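Local coordinates for mortality factor 4-like protein 1 (Homo sapiens, PDB 2F5K) that binds histone H3 methylated at a lysine of its tail through its chromo domain, and so probably takes part in gene regulation, at residues 21-26 with 69-74. Residues are numbered along the deposited sequence; the frame is centred on the assembly and turned at random.
Sequences PKFQEG and VPESRV
Apolar packing between the loop ahead of strand 28-32 and the start of strand 74-76, just past the 3-10 turn 71-73, rests on Phe23 and Val74. Val74 CG1, anti to the backbone N (chi1 -174°), sits almost over the middle of the Phe23 ring in a CH-pi contact, 3.3 Å from the centroid. Tyr54 meets the same ring edge-to-face, Lys76 adds a cation-pi interaction, and Val29 of strand 28-32 touches both Phe23 and Val74. An alanine in place of Phe23 would probably loosen the packing over Val74, since the face under CG1 would be gone.

The polar part falls to Glu71, whose extended chain lets OE1 accept a hydrogen bond from Lys22 N (2.9 Å, 158°), met from above the carboxylate plane. OE1 is also hydrogen-bonded to Tyr54 OH, which bonds Phe23 N as well.

One water accepts from Lys22 NZ (2.8 Å) and donates to Val74 O (2.9 Å). Lys22 NZ stays 6.1 Å from Glu71 OE2, too far for a direct pair; the polar hold on the loop falls mainly on main-chain N-H groups, beside ring packing and water bridge, and two bonds on one oxygen would probably favour an ionised Glu71.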
loop_
_atom_site.group_PDB
_atom_site.type_symbol
_atom_site.label_atom_id
_atom_site.label_comp_id
_atom_site.label_asym_id
_atom_site.label_seq_id
_atom_site.Cartn_x
_atom_site.Cartn_y
_atom_site.Cartn_z
ATOM N N PRO A 21 -4.033 -15.652 -2.193
ATOM C CA PRO A 21 -3.663 -14.266 -2.472
ATOM C C PRO A 21 -2.204 -13.969 -2.118
ATOM O O PRO A 21 -1.546 -14.740 -1.424
ATOM C CB PRO A 21 -4.592 -13.496 -1.548
ATOM C CG PRO A 21 -4.609 -14.358 -0.313
ATOM C CD PRO A 21 -4.562 -15.797 -0.825
ATOM N N LYS A 22 -1.728 -12.832 -2.608
ATOM C CA LYS A 22 -0.352 -12.395 -2.456
ATOM C C LYS A 22 0.044 -12.141 -1.014
ATOM O O LYS A 22 1.156 -12.455 -0.605
ATOM C CB LYS A 22 -0.151 -11.101 -3.243
ATOM C CG LYS A 22 0.533 -11.244 -4.579
ATOM C CD LYS A 22 1.398 -10.031 -4.885
ATOM C CE LYS A 22 1.520 -9.776 -6.367
ATOM N NZ LYS A 22 2.091 -8.428 -6.665
ATOM N N PHE A 23 -0.869 -11.577 -0.236
ATOM C CA PHE A 23 -0.512 -11.147 1.113
ATOM C C PHE A 23 -1.228 -11.862 2.251
ATOM O O PHE A 23 -2.234 -12.531 2.034
ATOM C CB PHE A 23 -0.672 -9.640 1.209
ATOM C CG PHE A 23 0.073 -8.905 0.140
ATOM C CD1 PHE A 23 -0.485 -8.733 -1.119
ATOM C CD2 PHE A 23 1.355 -8.422 0.378
ATOM C CE1 PHE A 23 0.216 -8.066 -2.110
ATOM C CE2 PHE A 23 2.055 -7.742 -0.603
ATOM C CZ PHE A 23 1.496 -7.573 -1.848
ATOM N N GLN A 24 -0.686 -11.722 3.451
ATOM C CA GLN A 24 -1.223 -12.377 4.637
ATOM C C GLN A 24 -1.562 -11.406 5.755
ATOM O O GLN A 24 -1.021 -10.310 5.826
ATOM C CB GLN A 24 -0.213 -13.377 5.186
ATOM C CG GLN A 24 0.114 -14.496 4.254
ATOM C CD GLN A 24 1.165 -15.390 4.828
ATOM O OE1 GLN A 24 1.626 -15.158 5.948
ATOM N NE2 GLN A 24 1.557 -16.424 4.072
ATOM N N GLU A 25 -2.450 -11.829 6.648
ATOM C CA GLU A 25 -2.803 -10.997 7.782
ATOM C C GLU A 25 -1.563 -10.839 8.625
ATOM O O GLU A 25 -0.895 -11.818 8.944
ATOM C CB GLU A 25 -3.922 -11.630 8.599
ATOM C CG GLU A 25 -5.199 -11.796 7.798
ATOM C CD GLU A 25 -6.385 -12.282 8.623
ATOM O OE1 GLU A 25 -6.205 -12.624 9.825
ATOM O OE2 GLU A 25 -7.503 -12.311 8.046
ATOM N N GLY A 26 -1.250 -9.599 8.958
ATOM C CA GLY A 26 -0.072 -9.313 9.747
ATOM C C GLY A 26 1.091 -8.822 8.902
ATOM O O GLY A 26 1.936 -8.094 9.393
ATOM N N VAL A 69 -8.566 -2.172 0.085
ATOM C CA VAL A 69 -7.719 -1.881 -1.061
ATOM C C VAL A 69 -7.706 -3.117 -1.924
ATOM O O VAL A 69 -7.758 -4.218 -1.405
ATOM C CB VAL A 69 -6.293 -1.517 -0.552
ATOM C CG1 VAL A 69 -5.214 -2.362 -1.202
ATOM C CG2 VAL A 69 -6.024 -0.058 -0.707
ATOM N N PRO A 70 -7.747 -2.967 -3.241
ATOM C CA PRO A 70 -7.610 -4.139 -4.112
ATOM C C PRO A 70 -6.153 -4.589 -4.083
ATOM O O PRO A 70 -5.296 -3.801 -3.707
ATOM C CB PRO A 70 -8.008 -3.607 -5.484
ATOM C CG PRO A 70 -7.678 -2.196 -5.413
ATOM C CD PRO A 70 -8.027 -1.742 -4.007
ATOM N N GLU A 71 -5.891 -5.841 -4.438
ATOM C CA GLU A 71 -4.531 -6.360 -4.435
ATOM C C GLU A 71 -3.523 -5.504 -5.205
ATOM O O GLU A 71 -2.400 -5.285 -4.749
ATOM C CB GLU A 71 -4.490 -7.747 -5.022
ATOM C CG GLU A 71 -3.213 -8.462 -4.667
ATOM C CD GLU A 71 -3.382 -9.953 -4.712
ATOM O OE1 GLU A 71 -3.251 -10.598 -3.653
ATOM O OE2 GLU A 71 -3.648 -10.462 -5.809
ATOM N N SER A 72 -3.931 -5.023 -6.367
ATOM C CA SER A 72 -3.039 -4.231 -7.208
ATOM C C SER A 72 -2.448 -3.011 -6.488
ATOM O O SER A 72 -1.526 -2.367 -7.001
ATOM C CB SER A 72 -3.754 -3.787 -8.487
ATOM O OG SER A 72 -4.810 -2.881 -8.175
ATOM N N ARG A 73 -2.956 -2.674 -5.312
ATOM C CA ARG A 73 -2.395 -1.510 -4.647
ATOM C C ARG A 73 -1.412 -1.871 -3.576
ATOM O O ARG A 73 -0.807 -1.007 -2.958
ATOM C CB ARG A 73 -3.482 -0.583 -4.097
ATOM C CG ARG A 73 -4.057 0.283 -5.146
ATOM C CD ARG A 73 -5.211 1.052 -4.665
ATOM N NE ARG A 73 -4.840 1.898 -3.547
ATOM C CZ ARG A 73 -5.725 2.381 -2.675
ATOM N NH1 ARG A 73 -7.012 2.102 -2.849
ATOM N NH2 ARG A 73 -5.316 3.135 -1.655
ATOM N N VAL A 74 -1.246 -3.165 -3.383
ATOM C CA VAL A 74 -0.359 -3.643 -2.352
ATOM C C VAL A 74 0.934 -4.210 -2.938
ATOM O O VAL A 74 0.899 -4.977 -3.888
ATOM C CB VAL A 74 -1.052 -4.696 -1.505
ATOM C CG1 VAL A 74 -0.179 -5.089 -0.338
ATOM C CG2 VAL A 74 -2.402 -4.152 -1.012
HETATM O O HOH W 1 0.081 -6.509 -6.194
#